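Local atomic coordinates of adenylation domain (Streptomyces sp., PDB entry 5N9X), a protein that belongs to the ANL superfamily of AMP-binding enzymes as an adenylation domain, and holds adenosine-5'-triphosphate and threonine in its pocket. Residues A[81-95]-A[209-222]. Numbering follows the deposited sequence.
Sequences AIAAMLGILRAGAAY and MAFDFSVWEIWGAL. With THR (threonine), chain C.
A81 and I82 open the contact against M209, whose SD lies 4.2 Å from I82 CD1. They begin a worked example of how two nearly perpendicular helices, crossing at -86° with the axes of their segments 12.9 Å apart, are joined by long side chains. I82 also meets I218 tip to tip. One turn on, M85 sends its methyl into the middle of the interface: CG stands anti to the backbone N (chi1 167°) and bends at the next two torsions bring CE to 3.6 Å from I218 CD1 and 4.0 Å from M209 CE. Its sulfur makes an oblique Met-aromatic contact with W219. L86 and L89 approach that indole obliquely at its six-membered end, L86 CD2 lying 3.6 Å from CH2 of W219 and L89 CD1 3.7 Å from its CZ2; each leucine runs past the tryptophan side chain in the direction opposite to it. L86 CD1 also reaches L222. Past the helix, closed by a Schellman motif in which G92 has positive phi, Y95 returns to the interface. Its ring, with M85 CG against one face, crosses the M209 side chain at about a right angle. The tyrosine hydroxyl is bridged by water 2.8 Å from Y95 OH, and this water donates to both M209 O and S214 OG. S214 OG in turn donates to F211 O, which also accepts from S214 N on the opposite face of its plane. The same loop continues into D212, whose OD1 accepts a hydrogen bond from N of the bound threonine at 2.7 Å, while F213 lays a ring face against the ligand methyl. Helix 79-90 is backed by helix 46-62, Y95 pairs with strand 161-167, and I218 of helix 213-222 rests on strand 202-205.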
loop_
_atom_site.group_PDB
_atom_site.type_symbol
_atom_site.label_atom_id
_atom_site.label_comp_id
_atom_site.label_asym_id
_atom_site.label_seq_id
_atom_site.Cartn_x
_atom_site.Cartn_y
_atom_site.Cartn_z
ATOM N N ALA A 81 -15.017 5.099 11.839
ATOM C CA ALA A 81 -14.385 5.304 10.543
ATOM C C ALA A 81 -14.844 4.253 9.529
ATOM O O ALA A 81 -15.111 4.576 8.365
ATOM C CB ALA A 81 -12.867 5.286 10.681
ATOM N N ILE A 82 -14.943 3.005 9.979
ATOM C CA ILE A 82 -15.334 1.905 9.124
ATOM C C ILE A 82 -16.808 2.015 8.735
ATOM O O ILE A 82 -17.178 1.824 7.551
ATOM C CB ILE A 82 -15.092 0.524 9.817
ATOM C CG1 ILE A 82 -13.601 0.300 10.088
ATOM C CG2 ILE A 82 -15.676 -0.584 8.981
ATOM C CD1 ILE A 82 -12.728 0.246 8.812
ATOM N N ALA A 83 -17.652 2.288 9.727
ATOM C CA ALA A 83 -19.079 2.388 9.481
ATOM C C ALA A 83 -19.371 3.586 8.559
ATOM O O ALA A 83 -20.197 3.494 7.644
ATOM C CB ALA A 83 -19.855 2.503 10.815
ATOM N N ALA A 84 -18.672 4.693 8.788
ATOM C CA ALA A 84 -18.774 5.826 7.891
ATOM C C ALA A 84 -18.382 5.433 6.472
ATOM O O ALA A 84 -19.019 5.851 5.494
ATOM C CB ALA A 84 -17.908 6.982 8.384
ATOM N N MET A 85 -17.344 4.625 6.330
ATOM C CA MET A 85 -16.889 4.360 4.980
ATOM C C MET A 85 -17.913 3.452 4.273
ATOM O O MET A 85 -18.185 3.615 3.088
ATOM C CB MET A 85 -15.468 3.784 4.996
ATOM C CG MET A 85 -15.035 3.195 3.682
ATOM S SD MET A 85 -15.303 1.411 3.707
ATOM C CE MET A 85 -13.638 0.893 4.149
ATOM N N LEU A 86 -18.518 2.530 5.011
ATOM C CA LEU A 86 -19.571 1.702 4.431
ATOM C C LEU A 86 -20.774 2.555 4.072
ATOM O O LEU A 86 -21.346 2.403 3.003
ATOM C CB LEU A 86 -19.987 0.597 5.385
ATOM C CG LEU A 86 -18.920 -0.444 5.667
ATOM C CD1 LEU A 86 -19.285 -1.286 6.887
ATOM C CD2 LEU A 86 -18.746 -1.314 4.454
ATOM N N GLY A 87 -21.139 3.470 4.955
ATOM C CA GLY A 87 -22.247 4.367 4.695
ATOM C C GLY A 87 -22.027 5.174 3.424
ATOM O O GLY A 87 -22.927 5.290 2.572
ATOM N N ILE A 88 -20.823 5.714 3.285
ATOM C CA ILE A 88 -20.445 6.431 2.070
ATOM C C ILE A 88 -20.600 5.558 0.821
ATOM O O ILE A 88 -21.129 6.013 -0.198
ATOM C CB ILE A 88 -18.984 6.974 2.175
ATOM C CG1 ILE A 88 -18.909 8.095 3.212
ATOM C CG2 ILE A 88 -18.475 7.449 0.841
ATOM C CD1 ILE A 88 -17.487 8.542 3.554
ATOM N N LEU A 89 -20.164 4.302 0.896
ATOM C CA LEU A 89 -20.260 3.399 -0.250
ATOM C C LEU A 89 -21.716 3.015 -0.539
ATOM O O LEU A 89 -22.159 3.047 -1.707
ATOM C CB LEU A 89 -19.427 2.141 -0.023
ATOM C CG LEU A 89 -17.911 2.276 0.087
ATOM C CD1 LEU A 89 -17.256 0.904 0.317
ATOM C CD2 LEU A 89 -17.328 2.996 -1.158
ATOM N N ARG A 90 -22.450 2.654 0.523
ATOM C CA ARG A 90 -23.872 2.358 0.401
ATOM C C ARG A 90 -24.632 3.538 -0.218
ATOM O O ARG A 90 -25.517 3.322 -1.041
ATOM C CB ARG A 90 -24.475 1.961 1.755
ATOM C CG ARG A 90 -25.998 1.810 1.736
ATOM C CD ARG A 90 -26.425 0.675 0.846
ATOM N NE ARG A 90 -27.877 0.596 0.678
ATOM C CZ ARG A 90 -28.566 1.216 -0.288
ATOM N NH1 ARG A 90 -27.946 2.006 -1.161
ATOM N NH2 ARG A 90 -29.883 1.063 -0.367
ATOM N N ALA A 91 -24.253 4.770 0.111
ATOM C CA ALA A 91 -24.889 5.944 -0.509
ATOM C C ALA A 91 -24.518 6.156 -1.986
ATOM O O ALA A 91 -24.897 7.162 -2.595
ATOM C CB ALA A 91 -24.545 7.197 0.271
ATOM N N GLY A 92 -23.755 5.232 -2.560
ATOM C CA GLY A 92 -23.356 5.331 -3.956
ATOM C C GLY A 92 -22.182 6.264 -4.237
ATOM O O GLY A 92 -21.863 6.525 -5.395
ATOM N N ALA A 93 -21.543 6.748 -3.175
ATOM C CA ALA A 93 -20.499 7.758 -3.273
ATOM C C ALA A 93 -19.129 7.135 -3.121
ATOM O O ALA A 93 -19.004 5.990 -2.688
ATOM C CB ALA A 93 -20.693 8.839 -2.207
ATOM N N ALA A 94 -18.097 7.892 -3.459
ATOM C CA ALA A 94 -16.737 7.436 -3.222
ATOM C C ALA A 94 -16.209 8.105 -1.973
ATOM O O ALA A 94 -16.525 9.278 -1.713
ATOM C CB ALA A 94 -15.841 7.740 -4.410
ATOM N N TYR A 95 -15.419 7.381 -1.182
ATOM C CA TYR A 95 -14.736 8.036 -0.066
ATOM C C TYR A 95 -13.301 8.411 -0.432
ATOM O O TYR A 95 -12.621 7.712 -1.176
ATOM C CB TYR A 95 -14.784 7.176 1.203
ATOM C CG TYR A 95 -13.880 5.955 1.227
ATOM C CD1 TYR A 95 -14.283 4.764 0.649
ATOM C CD2 TYR A 95 -12.659 5.991 1.867
ATOM C CE1 TYR A 95 -13.485 3.664 0.681
ATOM C CE2 TYR A 95 -11.859 4.917 1.904
ATOM C CZ TYR A 95 -12.267 3.743 1.313
ATOM O OH TYR A 95 -11.459 2.634 1.361
ATOM N N MET A 209 -6.010 4.267 6.399
ATOM C CA MET A 209 -7.107 4.129 5.457
ATOM C C MET A 209 -6.839 4.913 4.156
ATOM O O MET A 209 -7.495 4.670 3.141
ATOM C CB MET A 209 -8.424 4.526 6.118
ATOM C CG MET A 209 -8.907 3.430 7.075
ATOM S SD MET A 209 -10.634 3.602 7.521
ATOM C CE MET A 209 -11.328 3.654 5.862
ATOM N N ALA A 210 -5.820 5.779 4.179
ATOM C CA ALA A 210 -5.384 6.515 2.983
ATOM C C ALA A 210 -4.245 5.806 2.220
ATOM O O ALA A 210 -3.601 6.408 1.360
ATOM C CB ALA A 210 -4.957 7.922 3.356
ATOM N N PHE A 211 -4.000 4.544 2.567
ATOM C CA PHE A 211 -3.088 3.652 1.845
ATOM C C PHE A 211 -3.883 2.433 1.354
ATOM O O PHE A 211 -4.605 1.792 2.131
ATOM C CB PHE A 211 -1.919 3.263 2.755
ATOM C CG PHE A 211 -0.929 2.338 2.127
ATOM C CD1 PHE A 211 -0.586 2.459 0.782
ATOM C CD2 PHE A 211 -0.271 1.388 2.909
ATOM C CE1 PHE A 211 0.352 1.607 0.210
ATOM C CE2 PHE A 211 0.671 0.547 2.358
ATOM C CZ PHE A 211 0.985 0.648 1.001
ATOM N N ASP A 212 -3.786 2.129 0.065
ATOM C CA ASP A 212 -4.735 1.196 -0.514
ATOM C C ASP A 212 -4.556 -0.266 -0.010
ATOM O O ASP A 212 -5.395 -1.127 -0.255
ATOM C CB ASP A 212 -4.699 1.311 -2.049
ATOM C CG ASP A 212 -3.552 0.554 -2.690
ATOM O OD1 ASP A 212 -2.571 0.170 -2.009
ATOM O OD2 ASP A 212 -3.654 0.327 -3.915
ATOM N N PHE A 213 -3.502 -0.511 0.758
ATOM C CA PHE A 213 -3.250 -1.815 1.363
ATOM C C PHE A 213 -4.324 -2.090 2.451
ATOM O O PHE A 213 -4.615 -3.241 2.781
ATOM C CB PHE A 213 -1.783 -1.826 1.872
ATOM C CG PHE A 213 -1.153 -3.197 1.959
ATOM C CD1 PHE A 213 -1.796 -4.291 1.419
ATOM C CD2 PHE A 213 0.183 -3.347 2.365
ATOM C CE1 PHE A 213 -1.213 -5.544 1.436
ATOM C CE2 PHE A 213 0.813 -4.620 2.352
ATOM C CZ PHE A 213 0.103 -5.715 1.896
ATOM N N SER A 214 -4.938 -1.020 2.953
ATOM C CA SER A 214 -6.060 -1.114 3.903
ATOM C C SER A 214 -7.354 -1.609 3.272
ATOM O O SER A 214 -8.180 -2.203 3.934
ATOM C CB SER A 214 -6.317 0.248 4.562
ATOM O OG SER A 214 -6.902 1.174 3.649
ATOM N N VAL A 215 -7.527 -1.331 1.984
ATOM C CA VAL A 215 -8.627 -1.892 1.179
ATOM C C VAL A 215 -8.605 -3.410 1.131
ATOM O O VAL A 215 -9.613 -4.076 1.292
ATOM C CB VAL A 215 -8.571 -1.367 -0.250
ATOM C CG1 VAL A 215 -9.745 -1.882 -1.085
ATOM C CG2 VAL A 215 -8.552 0.153 -0.227
ATOM N N TRP A 216 -7.423 -3.944 0.904
ATOM C CA TRP A 216 -7.224 -5.369 0.936
ATOM C C TRP A 216 -7.530 -5.900 2.326
ATOM O O TRP A 216 -8.192 -6.920 2.486
ATOM C CB TRP A 216 -5.802 -5.667 0.505
ATOM C CG TRP A 216 -5.285 -7.017 0.728
ATOM C CD1 TRP A 216 -4.344 -7.371 1.630
ATOM C CD2 TRP A 216 -5.615 -8.208 -0.004
ATOM N NE1 TRP A 216 -4.065 -8.709 1.528
ATOM C CE2 TRP A 216 -4.828 -9.251 0.526
ATOM C CE3 TRP A 216 -6.502 -8.496 -1.054
ATOM C CZ2 TRP A 216 -4.905 -10.581 0.043
ATOM C CZ3 TRP A 216 -6.580 -9.809 -1.526
ATOM C CH2 TRP A 216 -5.786 -10.835 -0.976
ATOM N N GLU A 217 -7.046 -5.180 3.326
ATOM C CA GLU A 217 -7.197 -5.613 4.696
ATOM C C GLU A 217 -8.676 -5.581 5.104
ATOM O O GLU A 217 -9.208 -6.574 5.583
ATOM C CB GLU A 217 -6.343 -4.746 5.639
ATOM C CG GLU A 217 -4.840 -5.013 5.547
ATOM C CD GLU A 217 -3.989 -4.054 6.408
ATOM O OE1 GLU A 217 -4.422 -2.910 6.673
ATOM O OE2 GLU A 217 -2.875 -4.448 6.813
ATOM N N ILE A 218 -9.326 -4.446 4.913
ATOM C CA ILE A 218 -10.734 -4.292 5.290
ATOM C C ILE A 218 -11.656 -5.285 4.570
ATOM O O ILE A 218 -12.461 -5.998 5.203
ATOM C CB ILE A 218 -11.244 -2.849 4.990
ATOM C CG1 ILE A 218 -10.612 -1.826 5.941
ATOM C CG2 ILE A 218 -12.761 -2.787 5.014
ATOM C CD1 ILE A 218 -10.454 -0.387 5.320
ATOM N N TRP A 219 -11.522 -5.335 3.238
ATOM C CA TRP A 219 -12.427 -6.128 2.430
ATOM C C TRP A 219 -12.043 -7.601 2.413
ATOM O O TRP A 219 -12.901 -8.459 2.200
ATOM C CB TRP A 219 -12.506 -5.530 1.030
ATOM C CG TRP A 219 -13.324 -4.306 1.128
ATOM C CD1 TRP A 219 -12.886 -3.006 1.062
ATOM C CD2 TRP A 219 -14.722 -4.242 1.410
ATOM N NE1 TRP A 219 -13.930 -2.151 1.253
ATOM C CE2 TRP A 219 -15.072 -2.875 1.463
ATOM C CE3 TRP A 219 -15.716 -5.207 1.613
ATOM C CZ2 TRP A 219 -16.387 -2.447 1.719
ATOM C CZ3 TRP A 219 -17.014 -4.786 1.853
ATOM C CH2 TRP A 219 -17.341 -3.423 1.906
ATOM N N GLY A 220 -10.778 -7.899 2.659
ATOM C CA GLY A 220 -10.372 -9.267 2.938
ATOM C C GLY A 220 -11.289 -9.851 4.008
ATOM O O GLY A 220 -11.871 -10.923 3.833
ATOM N N ALA A 221 -11.450 -9.096 5.092
ATOM C CA ALA A 221 -12.295 -9.488 6.213
ATOM C C ALA A 221 -13.791 -9.398 5.938
ATOM O O ALA A 221 -14.526 -10.369 6.107
ATOM C CB ALA A 221 -11.956 -8.641 7.422
ATOM N N LEU A 222 -14.246 -8.221 5.542
ATOM C CA LEU A 222 -15.665 -7.926 5.472
ATOM C C LEU A 222 -16.402 -8.624 4.313
ATOM O O LEU A 222 -17.636 -8.730 4.331
ATOM C CB LEU A 222 -15.856 -6.414 5.375
ATOM C CG LEU A 222 -15.622 -5.533 6.614
ATOM C CD1 LEU A 222 -16.214 -4.149 6.379
ATOM C CD2 LEU A 222 -16.146 -6.163 7.925
HETATM N N THR C . -0.689 -1.025 -3.444
HETATM C CA THR C . 0.338 -0.902 -2.399
HETATM C C THR C . 1.372 0.054 -2.922
HETATM O O THR C . 2.316 0.551 -2.277
HETATM C CB THR C . 1.024 -2.246 -2.057
HETATM O OG1 THR C . 1.436 -2.910 -3.269
HETATM C CG2 THR C . 0.080 -3.137 -1.260
HETATM O OXT THR C . 1.207 0.289 -4.111
HETATM O O HOH W 1 -9.170 2.527 2.952
#